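Long-range contacts in chitinase (Chromobacterium violaceum, PDB 4TXG), which is a family 18 glycoside hydrolase that probably binds chitin and cleaves its glycosidic bonds: residues D168-A172 / A538-I542; V193-L199 / A292-A297; P209-W215 / Y229-L235; A299-K303 / Q359-Y364; G607-W611 / Y622-L628. All coordinates share one frame; numbering follows the deposited sequence.

Contact 1 of 5, residues D168-A172 / A538-I542; sequences DGSPA and AAYGI
P171 lies over one face of the Y540 ring in a CH-pi contact, with CD 3.8 Å from the ring centroid and displaced toward the rim. Its CG leans out past CE2 toward the phenol oxygen. Y540 keeps CG beside its backbone N (chi1 -83°), which turns the ring back under the proline. A539 sits at the other end of the contact: its methyl CB points at the 168-172 loop and packs 3.6 Å from G169 O, while A539 O receives a C-H...O contact from S170 CA. The contact joins the loop that follows the first strand of the GH18 (beta/alpha)8 barrel to the insertion between barrel strands 457-462 and 599-603. One water donates to D168 O and A539 O; another donates to P171 O and is hydrogen-bonded to Y540 OH at 2.7 Å, the phenol being also hydrogen-bonded to W505 NE1. Within the loop D168 OD1 holds S170 twice, taking its N from above the carboxylate plane as an Asx turn and its OG on the syn lone pair at 2.6 Å.

Contact 2 of 5, residues V193-L199 / A292-A297; sequences VDGSNKL and AFSDSA
The turn at the C-terminal end of barrel strand 185-193 and the residues just after it set N197, K198 and L199 against helix 287-304. S296 OG is the polar joint: it receives L199 N at 2.9 Å in a nearly straight bond (171°) and passes its own proton to F293 O, 2.6 Å away. A chi1 of 77° sets OG between the backbone N and the carbonyl carbon, within reach of both partners. The turn, type I from D194 to N197, is the short link between two antiparallel strands at the rim of the GH18 (beta/alpha)8 barrel. It is braced from inside by D194 OD1, which accepts S196 N in an Asx turn and K198 N from the opposite face of its carboxylate. Beside S296, F293 CE1 meets L199 CB at 3.8 Å and V193 CG2 at 3.9 Å, and N197 O lies at the ring edge, near its plane. The same ring reaches M277, V252, I311 and L345, while L199 CD1 runs on to A297 CB at 4.0 Å.

Contact 3 of 5, residues P209-W215 / Y229-L235; sequences PATDMSW and YKGHFNL
Four consecutive N-H groups, from K230 to F233, are all taken by backbone carbonyls of the 209-215 loop. H232 N gives to P209 O and F233 N to A210 O (2.9 Å), both in the carbonyl plane. G231 N gives to M213 O (2.8 Å) on a lone pair. K230 N reaches T211 O at 2.7 Å from above the carbonyl plane. N234 ND2 turns back to Y229 O, which lies almost in the amide plane of N234. Among the side chains, H232 NE2 bonds S162 O, W215 NE1 bonds T165 O, and D212 OD2 takes G207 N. K230 NZ forms a long salt bridge to D212 OD1 (3.8 Å) and donates to a water that also bonds S214 OG. F233 holds CG beside its backbone N (chi1 -74°), bringing one ring face under A210 CB. The four N-H groups lie at or just before the start of helix 231-242, where an earlier helical turn is lacking, and the partial positive charge expected there would be eased by the gathered oxygens.

Contact 4 of 5, residues A299-K303 / Q359-Y364; sequences AFLRK and QDGRYY
The backbones of R302 and D360 stay well apart, with CA atoms 9.0 Å from each other, and L301 and Y364 are little closer at 8.3 Å; side chains span the gap. Helix 338-360 ends at D360, and G361, with phi at 65°, turns the chain and leads Y364 back beneath it. R302 reaches across with an extended chain. Its NE gives a straight bond to the syn lone pair of D360 OD2 (2.8 Å, 172°), and NH2 bonds Q359 OE1 at 2.9 Å in the guanidinium plane, with a weak second bond to D360 OD1. The carboxylate is turned 49° from the guanidinium, which leaves the salt bridge lopsided. D360 OD2 also takes the proton of Y364 OH on its anti side, so the arginine and the phenol grip one oxygen from two directions and probably keep the carboxylate ionised. Deeper in, L301 CD1 packs on Y364 CD1 at 3.7 Å. Neighbouring outer helices of a (beta/alpha)8 barrel are tied here just before the chain enters strand 365-371.

Contact 5 of 5, residues G607-W611 / Y622-L628; sequences GDYDW and YFIGTTL
The start of helix 627-636 is held by D608 and by the first residues of strand 609-612. T626, at the N-cap position, makes no capping bond with its side chain; instead the N-H groups of T626, T627 and L628 are taken by D610, Y609 and D608. All this happens at the base of a beta hairpin, strands 609-612 and 621-624, which follows the last strand of the GH18 barrel. D608 OD1 accepts L628 N at 2.9 Å on its syn lone pair, and OD2 takes T629 N; Y609 O accepts T627 N, and D610 OD2 receives T626 N at 2.8 Å from well above the carboxylate plane. D608 keeps CG anti to its backbone N (chi1 -161°), which swings the carboxylate under the helix end. D610 and F623 form the antiparallel hydrogen-bonded pair, each N to the other's O at 3.0 Å. Both D610 oxygens also receive a water, and each water bonds T626 OG1. T627 CB stands over one face of the Y609 ring, whose CE2 touches L628 CG at 3.8 Å; its hydroxyl bonds E582. At the far end the edge of W611 meets the face of Y622, planes at 78°, with W611 CE3 3.6 Å from Y622 CE2.

In the fold
From the N terminus, contact 1 opens in the loop after the first barrel strand and closes far along, in the insertion before the last one, so its loop takes in contacts 2, 3 and 4. Contact 2 opens next and spans contact 3, which ties a loop to the start of helix 231-242; contact 4 begins just after contact 2 has closed, joining helix 287-304 to the end of helix 338-360. Contact 5 follows in series, joining a hairpin to the start of helix 627-636, and none of the five cross. F300 of contact 4 touches L199 of contact 2 and F233 of contact 3. Elsewhere, P171 of contact 1 packs on F623 of contact 5, bringing the loop after the first barrel strand against the hairpin.

Contact 1 of 5, residues D168-A172 / A538-I542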
# COMPACT_ATOMS: atom_id res chain seq x y z
N ASP A 168 -11.76 -23.69 -15.33
CA ASP A 168 -11.89 -24.92 -14.54
C ASP A 168 -13.33 -25.12 -14.05
O ASP A 168 -13.62 -26.07 -13.33
CB ASP A 168 -10.92 -24.91 -13.35
CG ASP A 168 -11.21 -23.78 -12.37
OD1 ASP A 168 -12.07 -22.92 -12.66
OD2 ASP A 168 -10.55 -23.74 -11.30
N GLY A 169 -14.22 -24.21 -14.44
CA GLY A 169 -15.62 -24.32 -14.06
C GLY A 169 -16.02 -23.47 -12.87
O GLY A 169 -17.21 -23.37 -12.57
N SER A 170 -15.05 -22.86 -12.19
CA SER A 170 -15.35 -21.97 -11.08
C SER A 170 -15.84 -20.62 -11.63
O SER A 170 -15.67 -20.35 -12.82
CB SER A 170 -14.12 -21.79 -10.18
OG SER A 170 -13.03 -21.24 -10.90
N PRO A 171 -16.49 -19.80 -10.78
CA PRO A 171 -16.97 -18.49 -11.24
C PRO A 171 -15.87 -17.63 -11.85
O PRO A 171 -14.80 -17.44 -11.25
CB PRO A 171 -17.51 -17.85 -9.96
CG PRO A 171 -17.99 -19.01 -9.15
CD PRO A 171 -16.99 -20.12 -9.43
N ALA A 172 -16.13 -17.11 -13.05
CA ALA A 172 -15.16 -16.26 -13.74
C ALA A 172 -15.40 -14.81 -13.37
O ALA A 172 -16.52 -14.40 -13.09
CB ALA A 172 -15.27 -16.45 -15.26
N ALA A 538 -20.31 -26.13 -5.39
CA ALA A 538 -19.85 -27.25 -6.20
C ALA A 538 -18.89 -26.78 -7.29
O ALA A 538 -17.92 -27.47 -7.62
CB ALA A 538 -21.04 -27.99 -6.81
N ALA A 539 -19.13 -25.58 -7.83
CA ALA A 539 -18.27 -25.03 -8.88
C ALA A 539 -16.86 -24.74 -8.37
O ALA A 539 -15.93 -24.63 -9.17
CB ALA A 539 -18.90 -23.76 -9.47
N TYR A 540 -16.70 -24.60 -7.05
CA TYR A 540 -15.39 -24.41 -6.44
C TYR A 540 -14.77 -25.75 -6.03
O TYR A 540 -13.72 -25.78 -5.38
CB TYR A 540 -15.47 -23.48 -5.22
CG TYR A 540 -15.45 -22.02 -5.60
CD1 TYR A 540 -14.29 -21.43 -6.11
CD2 TYR A 540 -16.58 -21.23 -5.46
CE1 TYR A 540 -14.27 -20.10 -6.48
CE2 TYR A 540 -16.56 -19.88 -5.83
CZ TYR A 540 -15.40 -19.33 -6.33
OH TYR A 540 -15.38 -18.00 -6.70
N GLY A 541 -15.41 -26.84 -6.42
CA GLY A 541 -14.93 -28.17 -6.07
C GLY A 541 -15.20 -28.52 -4.62
O GLY A 541 -14.55 -29.38 -4.04
N ILE A 542 -16.17 -27.83 -4.04
CA ILE A 542 -16.50 -28.02 -2.63
C ILE A 542 -17.72 -28.93 -2.51
O ILE A 542 -18.81 -28.56 -2.93
CB ILE A 542 -16.77 -26.68 -1.93
CG1 ILE A 542 -15.50 -25.83 -1.89
CG2 ILE A 542 -17.30 -26.91 -0.53
CD1 ILE A 542 -15.72 -24.40 -1.42
O HOH W 1 -15.90 -26.16 -11.47
O HOH W 2 -13.67 -17.64 -8.81

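Contact 2 of 5, residues V193-L199 / A292-A297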
# COMPACT_ATOMS: atom_id res chain seq x y z
N VAL A 193 8.94 -10.85 -11.71
CA VAL A 193 10.30 -10.63 -12.20
C VAL A 193 10.86 -11.97 -12.65
O VAL A 193 10.98 -12.89 -11.84
CB VAL A 193 11.19 -10.03 -11.10
CG1 VAL A 193 12.62 -9.85 -11.62
CG2 VAL A 193 10.60 -8.72 -10.62
N ASP A 194 11.18 -12.11 -13.93
CA ASP A 194 11.56 -13.43 -14.41
C ASP A 194 13.06 -13.67 -14.23
O ASP A 194 13.76 -12.85 -13.64
CB ASP A 194 11.11 -13.65 -15.88
CG ASP A 194 11.89 -12.84 -16.91
OD1 ASP A 194 12.99 -12.32 -16.65
OD2 ASP A 194 11.38 -12.76 -18.06
N GLY A 195 13.52 -14.82 -14.71
CA GLY A 195 14.91 -15.24 -14.54
C GLY A 195 15.94 -14.35 -15.21
O GLY A 195 17.13 -14.45 -14.93
N SER A 196 15.48 -13.48 -16.11
CA SER A 196 16.36 -12.52 -16.76
C SER A 196 16.16 -11.12 -16.20
O SER A 196 16.57 -10.12 -16.80
CB SER A 196 16.13 -12.53 -18.27
OG SER A 196 16.44 -13.80 -18.80
N ASN A 197 15.51 -11.07 -15.04
CA ASN A 197 15.20 -9.84 -14.31
C ASN A 197 14.28 -8.90 -15.07
O ASN A 197 14.29 -7.70 -14.85
CB ASN A 197 16.49 -9.12 -13.91
CG ASN A 197 17.20 -9.82 -12.78
OD1 ASN A 197 16.55 -10.37 -11.89
ND2 ASN A 197 18.53 -9.86 -12.82
N LYS A 198 13.43 -9.47 -15.92
CA LYS A 198 12.50 -8.67 -16.70
C LYS A 198 11.07 -8.85 -16.22
O LYS A 198 10.70 -9.92 -15.72
CB LYS A 198 12.60 -9.04 -18.18
CG LYS A 198 13.95 -8.65 -18.77
CD LYS A 198 14.40 -9.61 -19.84
CE LYS A 198 13.79 -9.29 -21.17
NZ LYS A 198 14.55 -10.01 -22.25
N LEU A 199 10.28 -7.80 -16.37
CA LEU A 199 8.86 -7.84 -16.06
C LEU A 199 8.18 -8.87 -16.98
O LEU A 199 8.35 -8.83 -18.20
CB LEU A 199 8.27 -6.44 -16.22
CG LEU A 199 6.85 -6.16 -15.71
CD1 LEU A 199 6.68 -4.67 -15.51
CD2 LEU A 199 5.81 -6.69 -16.69
N ALA A 292 17.80 -3.87 -16.31
CA ALA A 292 17.06 -4.80 -17.16
C ALA A 292 15.58 -4.72 -16.86
O ALA A 292 14.74 -4.70 -17.77
CB ALA A 292 17.57 -6.22 -16.97
N PHE A 293 15.25 -4.69 -15.57
CA PHE A 293 13.84 -4.63 -15.18
C PHE A 293 13.19 -3.33 -15.67
O PHE A 293 12.11 -3.35 -16.27
CB PHE A 293 13.68 -4.75 -13.67
CG PHE A 293 12.26 -4.64 -13.23
CD1 PHE A 293 11.40 -5.73 -13.35
CD2 PHE A 293 11.77 -3.45 -12.73
CE1 PHE A 293 10.07 -5.63 -12.96
CE2 PHE A 293 10.44 -3.34 -12.33
CZ PHE A 293 9.60 -4.43 -12.45
N SER A 294 13.85 -2.21 -15.41
CA SER A 294 13.28 -0.91 -15.74
C SER A 294 13.07 -0.75 -17.24
O SER A 294 12.01 -0.30 -17.68
CB SER A 294 14.16 0.21 -15.19
OG SER A 294 14.21 0.11 -13.77
N ASP A 295 14.06 -1.14 -18.02
CA ASP A 295 13.90 -1.09 -19.48
C ASP A 295 12.76 -2.01 -19.93
O ASP A 295 12.02 -1.68 -20.87
CB ASP A 295 15.20 -1.47 -20.18
CG ASP A 295 16.28 -0.40 -20.02
OD1 ASP A 295 15.96 0.75 -19.65
OD2 ASP A 295 17.46 -0.71 -20.29
N SER A 296 12.62 -3.17 -19.28
CA SER A 296 11.57 -4.12 -19.65
C SER A 296 10.19 -3.56 -19.31
O SER A 296 9.21 -3.85 -20.00
CB SER A 296 11.77 -5.49 -18.98
OG SER A 296 11.39 -5.48 -17.62
N ALA A 297 10.11 -2.74 -18.26
CA ALA A 297 8.83 -2.15 -17.87
C ALA A 297 8.39 -1.13 -18.91
O ALA A 297 7.21 -1.08 -19.27
CB ALA A 297 8.93 -1.51 -16.48

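Contact 3 of 5, residues P209-W215 / Y229-L235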
# COMPACT_ATOMS: atom_id res chain seq x y z
N PRO A 209 -3.41 -16.43 -19.64
CA PRO A 209 -4.64 -15.62 -19.54
C PRO A 209 -4.44 -14.15 -19.93
O PRO A 209 -5.40 -13.52 -20.35
CB PRO A 209 -5.03 -15.75 -18.06
CG PRO A 209 -3.74 -16.12 -17.35
CD PRO A 209 -2.98 -16.96 -18.34
N ALA A 210 -3.22 -13.62 -19.80
CA ALA A 210 -2.98 -12.22 -20.14
C ALA A 210 -3.15 -11.94 -21.63
O ALA A 210 -3.76 -10.94 -22.01
CB ALA A 210 -1.59 -11.78 -19.69
N THR A 211 -2.59 -12.81 -22.47
CA THR A 211 -2.51 -12.51 -23.90
C THR A 211 -2.91 -13.64 -24.84
O THR A 211 -2.92 -13.44 -26.06
CB THR A 211 -1.07 -12.10 -24.31
OG1 THR A 211 -0.19 -13.22 -24.17
CG2 THR A 211 -0.57 -10.95 -23.44
N ASP A 212 -3.24 -14.81 -24.31
CA ASP A 212 -3.55 -15.94 -25.21
C ASP A 212 -4.73 -16.78 -24.71
O ASP A 212 -4.63 -18.00 -24.56
CB ASP A 212 -2.33 -16.85 -25.39
CG ASP A 212 -2.50 -17.81 -26.56
OD1 ASP A 212 -3.24 -17.46 -27.50
OD2 ASP A 212 -1.91 -18.92 -26.54
N MET A 213 -5.85 -16.11 -24.47
CA MET A 213 -7.02 -16.79 -23.97
C MET A 213 -8.24 -16.09 -24.54
O MET A 213 -8.20 -14.90 -24.82
CB MET A 213 -7.03 -16.78 -22.43
CG MET A 213 -8.23 -17.48 -21.80
SD MET A 213 -8.03 -17.67 -20.02
CE MET A 213 -6.76 -18.94 -19.91
N SER A 214 -9.32 -16.84 -24.75
CA SER A 214 -10.55 -16.22 -25.22
C SER A 214 -11.73 -16.87 -24.51
O SER A 214 -11.58 -17.93 -23.89
CB SER A 214 -10.69 -16.33 -26.74
OG SER A 214 -10.86 -17.67 -27.15
N TRP A 215 -12.89 -16.23 -24.60
CA TRP A 215 -14.08 -16.68 -23.90
C TRP A 215 -15.27 -16.71 -24.85
O TRP A 215 -16.14 -15.83 -24.80
CB TRP A 215 -14.36 -15.77 -22.70
CG TRP A 215 -13.31 -15.86 -21.62
CD1 TRP A 215 -13.28 -16.74 -20.58
CD2 TRP A 215 -12.12 -15.06 -21.51
NE1 TRP A 215 -12.16 -16.53 -19.82
CE2 TRP A 215 -11.43 -15.50 -20.36
CE3 TRP A 215 -11.58 -14.00 -22.25
CZ2 TRP A 215 -10.23 -14.93 -19.94
CZ3 TRP A 215 -10.38 -13.43 -21.83
CH2 TRP A 215 -9.72 -13.90 -20.69
N TYR A 229 -2.64 -9.48 -29.54
CA TYR A 229 -2.73 -10.28 -28.32
C TYR A 229 -4.19 -10.53 -28.03
O TYR A 229 -5.05 -9.74 -28.44
CB TYR A 229 -2.07 -9.58 -27.12
CG TYR A 229 -2.42 -8.12 -26.95
CD1 TYR A 229 -1.65 -7.13 -27.57
CD2 TYR A 229 -3.49 -7.72 -26.15
CE1 TYR A 229 -1.96 -5.78 -27.41
CE2 TYR A 229 -3.81 -6.37 -25.98
CZ TYR A 229 -3.03 -5.41 -26.61
OH TYR A 229 -3.33 -4.08 -26.45
N LYS A 230 -4.48 -11.62 -27.33
CA LYS A 230 -5.83 -11.90 -26.88
C LYS A 230 -5.90 -11.72 -25.37
O LYS A 230 -5.28 -10.80 -24.83
CB LYS A 230 -6.26 -13.30 -27.31
CG LYS A 230 -6.35 -13.44 -28.83
CD LYS A 230 -6.93 -14.78 -29.26
CE LYS A 230 -6.03 -15.94 -28.88
NZ LYS A 230 -6.47 -17.21 -29.54
N GLY A 231 -6.65 -12.57 -24.69
CA GLY A 231 -6.65 -12.60 -23.23
C GLY A 231 -7.22 -11.38 -22.52
O GLY A 231 -7.92 -10.55 -23.12
N HIS A 232 -6.96 -11.29 -21.21
CA HIS A 232 -7.40 -10.14 -20.42
C HIS A 232 -6.95 -8.82 -21.04
O HIS A 232 -7.68 -7.83 -21.02
CB HIS A 232 -6.83 -10.19 -18.99
CG HIS A 232 -7.31 -11.35 -18.16
ND1 HIS A 232 -8.64 -11.67 -18.00
CD2 HIS A 232 -6.61 -12.24 -17.41
CE1 HIS A 232 -8.75 -12.72 -17.19
NE2 HIS A 232 -7.54 -13.07 -16.81
N PHE A 233 -5.73 -8.79 -21.57
CA PHE A 233 -5.16 -7.53 -22.05
C PHE A 233 -5.94 -6.97 -23.24
O PHE A 233 -6.11 -5.76 -23.38
CB PHE A 233 -3.69 -7.70 -22.45
CG PHE A 233 -2.73 -7.83 -21.26
CD1 PHE A 233 -3.20 -7.92 -19.96
CD2 PHE A 233 -1.36 -7.87 -21.49
CE1 PHE A 233 -2.31 -8.05 -18.89
CE2 PHE A 233 -0.46 -7.99 -20.43
CZ PHE A 233 -0.94 -8.07 -19.13
N ASN A 234 -6.40 -7.86 -24.12
CA ASN A 234 -7.21 -7.45 -25.26
C ASN A 234 -8.48 -6.72 -24.78
O ASN A 234 -8.82 -5.63 -25.27
CB ASN A 234 -7.56 -8.68 -26.11
CG ASN A 234 -8.27 -8.33 -27.41
OD1 ASN A 234 -9.37 -7.78 -27.41
ND2 ASN A 234 -7.63 -8.66 -28.53
N LEU A 235 -9.17 -7.31 -23.81
CA LEU A 235 -10.37 -6.69 -23.26
C LEU A 235 -10.05 -5.37 -22.55
O LEU A 235 -10.79 -4.39 -22.69
CB LEU A 235 -11.10 -7.66 -22.32
CG LEU A 235 -11.75 -8.85 -23.05
CD1 LEU A 235 -12.45 -9.80 -22.09
CD2 LEU A 235 -12.73 -8.34 -24.10
O HOH W 3 -8.14 -18.45 -27.82

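Contact 4 of 5, residues A299-K303 / Q359-Y364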
# COMPACT_ATOMS: atom_id res chain seq x y z
N ALA A 299 9.21 -1.19 -22.07
CA ALA A 299 8.82 -1.93 -23.27
C ALA A 299 7.43 -2.56 -23.11
O ALA A 299 6.65 -2.62 -24.06
CB ALA A 299 9.85 -3.00 -23.60
N PHE A 300 7.16 -3.03 -21.90
CA PHE A 300 5.88 -3.68 -21.59
C PHE A 300 4.73 -2.68 -21.66
O PHE A 300 3.69 -2.95 -22.27
CB PHE A 300 5.95 -4.32 -20.20
CG PHE A 300 4.77 -5.19 -19.86
CD1 PHE A 300 3.65 -4.65 -19.26
CD2 PHE A 300 4.82 -6.55 -20.10
CE1 PHE A 300 2.56 -5.48 -18.92
CE2 PHE A 300 3.76 -7.38 -19.77
CZ PHE A 300 2.64 -6.84 -19.17
N LEU A 301 4.91 -1.52 -21.03
CA LEU A 301 3.90 -0.46 -21.09
C LEU A 301 3.59 -0.05 -22.54
O LEU A 301 2.43 0.13 -22.92
CB LEU A 301 4.36 0.77 -20.32
CG LEU A 301 4.61 0.61 -18.82
CD1 LEU A 301 4.75 1.96 -18.14
CD2 LEU A 301 3.55 -0.22 -18.16
N ARG A 302 4.64 0.11 -23.34
CA ARG A 302 4.48 0.49 -24.74
C ARG A 302 3.76 -0.59 -25.54
O ARG A 302 2.96 -0.28 -26.43
CB ARG A 302 5.84 0.79 -25.36
CG ARG A 302 6.39 2.14 -24.96
CD ARG A 302 7.85 2.30 -25.32
NE ARG A 302 8.27 3.69 -25.25
CZ ARG A 302 9.54 4.10 -25.30
NH1 ARG A 302 10.52 3.22 -25.41
NH2 ARG A 302 9.81 5.40 -25.24
N LYS A 303 4.04 -1.85 -25.23
CA LYS A 303 3.51 -2.96 -26.01
C LYS A 303 2.03 -3.20 -25.78
O LYS A 303 1.28 -3.49 -26.72
CB LYS A 303 4.28 -4.25 -25.69
CG LYS A 303 3.84 -5.46 -26.50
CD LYS A 303 4.76 -6.63 -26.23
CE LYS A 303 4.47 -7.81 -27.16
NZ LYS A 303 5.38 -8.95 -26.82
N GLN A 359 9.58 10.97 -24.60
CA GLN A 359 9.69 10.50 -25.98
C GLN A 359 8.33 10.20 -26.59
O GLN A 359 8.12 10.45 -27.77
CB GLN A 359 10.57 9.24 -26.05
CG GLN A 359 12.01 9.47 -25.64
CD GLN A 359 12.70 8.21 -25.15
OE1 GLN A 359 12.12 7.12 -25.18
NE2 GLN A 359 13.94 8.35 -24.70
N ASP A 360 7.42 9.66 -25.79
CA ASP A 360 6.13 9.16 -26.28
C ASP A 360 5.03 10.21 -26.26
O ASP A 360 3.95 10.00 -26.83
CB ASP A 360 5.67 7.96 -25.45
CG ASP A 360 6.58 6.75 -25.62
OD1 ASP A 360 7.45 6.79 -26.52
OD2 ASP A 360 6.43 5.79 -24.84
N GLY A 361 5.28 11.32 -25.58
CA GLY A 361 4.28 12.37 -25.44
C GLY A 361 3.07 11.94 -24.64
O GLY A 361 1.97 12.46 -24.86
N ARG A 362 3.25 11.00 -23.72
CA ARG A 362 2.18 10.60 -22.82
C ARG A 362 2.81 10.16 -21.51
O ARG A 362 3.94 9.70 -21.49
CB ARG A 362 1.32 9.49 -23.43
CG ARG A 362 2.00 8.14 -23.53
CD ARG A 362 1.59 7.25 -22.38
NE ARG A 362 0.56 6.29 -22.75
CZ ARG A 362 -0.37 5.85 -21.90
NH1 ARG A 362 -1.28 4.97 -22.30
NH2 ARG A 362 -0.38 6.33 -20.66
N TYR A 363 2.09 10.31 -20.41
CA TYR A 363 2.71 10.11 -19.10
C TYR A 363 2.58 8.67 -18.59
O TYR A 363 1.56 8.01 -18.82
CB TYR A 363 2.07 11.08 -18.10
CG TYR A 363 2.76 11.08 -16.77
CD1 TYR A 363 3.99 11.69 -16.62
CD2 TYR A 363 2.19 10.44 -15.68
CE1 TYR A 363 4.64 11.68 -15.41
CE2 TYR A 363 2.83 10.42 -14.46
CZ TYR A 363 4.05 11.05 -14.33
OH TYR A 363 4.71 11.05 -13.13
N TYR A 364 3.61 8.19 -17.89
CA TYR A 364 3.58 6.87 -17.26
C TYR A 364 3.72 6.99 -15.75
O TYR A 364 4.68 7.58 -15.26
CB TYR A 364 4.69 5.95 -17.81
CG TYR A 364 4.62 5.74 -19.31
CD1 TYR A 364 3.59 4.98 -19.87
CD2 TYR A 364 5.57 6.28 -20.16
CE1 TYR A 364 3.52 4.77 -21.24
CE2 TYR A 364 5.51 6.09 -21.54
CZ TYR A 364 4.48 5.34 -22.07
OH TYR A 364 4.41 5.14 -23.44

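Contact 5 of 5, residues G607-W611 / Y622-L628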
# COMPACT_ATOMS: atom_id res chain seq x y z
N GLY A 607 -14.48 -9.88 -5.50
CA GLY A 607 -15.09 -10.08 -4.20
C GLY A 607 -16.30 -9.21 -3.90
O GLY A 607 -17.02 -9.46 -2.94
N ASP A 608 -16.51 -8.17 -4.70
CA ASP A 608 -17.64 -7.26 -4.48
C ASP A 608 -18.94 -7.99 -4.84
O ASP A 608 -18.91 -8.99 -5.57
CB ASP A 608 -17.48 -5.99 -5.32
CG ASP A 608 -18.34 -4.82 -4.82
OD1 ASP A 608 -19.12 -4.99 -3.86
OD2 ASP A 608 -18.22 -3.73 -5.42
N TYR A 609 -20.07 -7.51 -4.33
CA TYR A 609 -21.29 -8.31 -4.35
C TYR A 609 -22.55 -7.56 -4.79
O TYR A 609 -22.60 -6.33 -4.74
CB TYR A 609 -21.52 -8.91 -2.96
CG TYR A 609 -21.72 -7.90 -1.85
CD1 TYR A 609 -22.99 -7.37 -1.58
CD2 TYR A 609 -20.66 -7.49 -1.05
CE1 TYR A 609 -23.18 -6.46 -0.56
CE2 TYR A 609 -20.85 -6.58 -0.01
CZ TYR A 609 -22.11 -6.07 0.22
OH TYR A 609 -22.31 -5.16 1.24
N ASP A 610 -23.55 -8.32 -5.22
CA ASP A 610 -24.92 -7.85 -5.43
C ASP A 610 -25.89 -8.97 -5.11
O ASP A 610 -25.54 -10.15 -5.19
CB ASP A 610 -25.15 -7.38 -6.87
CG ASP A 610 -24.77 -5.93 -7.10
OD1 ASP A 610 -25.14 -5.06 -6.28
OD2 ASP A 610 -24.11 -5.66 -8.12
N TRP A 611 -27.12 -8.61 -4.78
CA TRP A 611 -28.19 -9.59 -4.66
C TRP A 611 -28.66 -10.00 -6.05
O TRP A 611 -29.01 -9.16 -6.87
CB TRP A 611 -29.36 -9.04 -3.85
CG TRP A 611 -30.48 -10.03 -3.67
CD1 TRP A 611 -31.68 -10.04 -4.32
CD2 TRP A 611 -30.49 -11.16 -2.79
NE1 TRP A 611 -32.44 -11.10 -3.89
CE2 TRP A 611 -31.73 -11.81 -2.96
CE3 TRP A 611 -29.57 -11.69 -1.88
CZ2 TRP A 611 -32.08 -12.96 -2.24
CZ3 TRP A 611 -29.91 -12.83 -1.17
CH2 TRP A 611 -31.16 -13.45 -1.35
N TYR A 622 -26.63 -13.81 -2.87
CA TYR A 622 -25.60 -12.87 -3.26
C TYR A 622 -24.57 -13.53 -4.17
O TYR A 622 -24.30 -14.72 -4.07
CB TYR A 622 -24.88 -12.28 -2.04
CG TYR A 622 -25.71 -11.31 -1.23
CD1 TYR A 622 -25.78 -9.97 -1.58
CD2 TYR A 622 -26.42 -11.75 -0.12
CE1 TYR A 622 -26.53 -9.08 -0.83
CE2 TYR A 622 -27.17 -10.86 0.65
CZ TYR A 622 -27.22 -9.53 0.28
OH TYR A 622 -27.97 -8.64 1.01
N PHE A 623 -24.00 -12.73 -5.06
CA PHE A 623 -22.98 -13.23 -5.97
C PHE A 623 -22.17 -12.03 -6.40
O PHE A 623 -22.32 -10.94 -5.83
CB PHE A 623 -23.62 -13.97 -7.16
CG PHE A 623 -22.65 -14.85 -7.93
CD1 PHE A 623 -21.96 -15.87 -7.30
CD2 PHE A 623 -22.45 -14.65 -9.29
CE1 PHE A 623 -21.08 -16.68 -8.00
CE2 PHE A 623 -21.58 -15.45 -10.00
CZ PHE A 623 -20.89 -16.47 -9.36
N ILE A 624 -21.32 -12.23 -7.40
CA ILE A 624 -20.45 -11.19 -7.90
C ILE A 624 -21.24 -9.94 -8.30
O ILE A 624 -22.24 -10.04 -9.02
CB ILE A 624 -19.65 -11.71 -9.11
CG1 ILE A 624 -18.73 -12.86 -8.69
CG2 ILE A 624 -18.89 -10.58 -9.79
CD1 ILE A 624 -18.05 -13.55 -9.88
N GLY A 625 -20.80 -8.78 -7.82
CA GLY A 625 -21.51 -7.55 -8.11
C GLY A 625 -20.69 -6.32 -7.81
O GLY A 625 -19.46 -6.39 -7.76
N THR A 626 -21.36 -5.19 -7.62
CA THR A 626 -20.65 -3.93 -7.48
C THR A 626 -21.15 -3.03 -6.35
O THR A 626 -20.97 -1.82 -6.41
CB THR A 626 -20.72 -3.10 -8.79
OG1 THR A 626 -22.09 -2.78 -9.08
CG2 THR A 626 -20.11 -3.87 -9.96
N THR A 627 -21.76 -3.61 -5.32
CA THR A 627 -22.34 -2.80 -4.24
C THR A 627 -21.32 -1.88 -3.55
O THR A 627 -21.56 -0.68 -3.38
CB THR A 627 -23.01 -3.69 -3.19
OG1 THR A 627 -24.17 -4.30 -3.78
CG2 THR A 627 -23.46 -2.87 -1.97
N LEU A 628 -20.18 -2.42 -3.15
CA LEU A 628 -19.22 -1.62 -2.40
C LEU A 628 -18.53 -0.56 -3.28
O LEU A 628 -18.36 0.59 -2.87
CB LEU A 628 -18.17 -2.51 -1.73
CG LEU A 628 -18.74 -3.54 -0.75
CD1 LEU A 628 -17.60 -4.29 -0.06
CD2 LEU A 628 -19.66 -2.89 0.29
O HOH W 4 -24.59 -2.56 -7.24
O HOH W 5 -23.79 -4.81 -10.70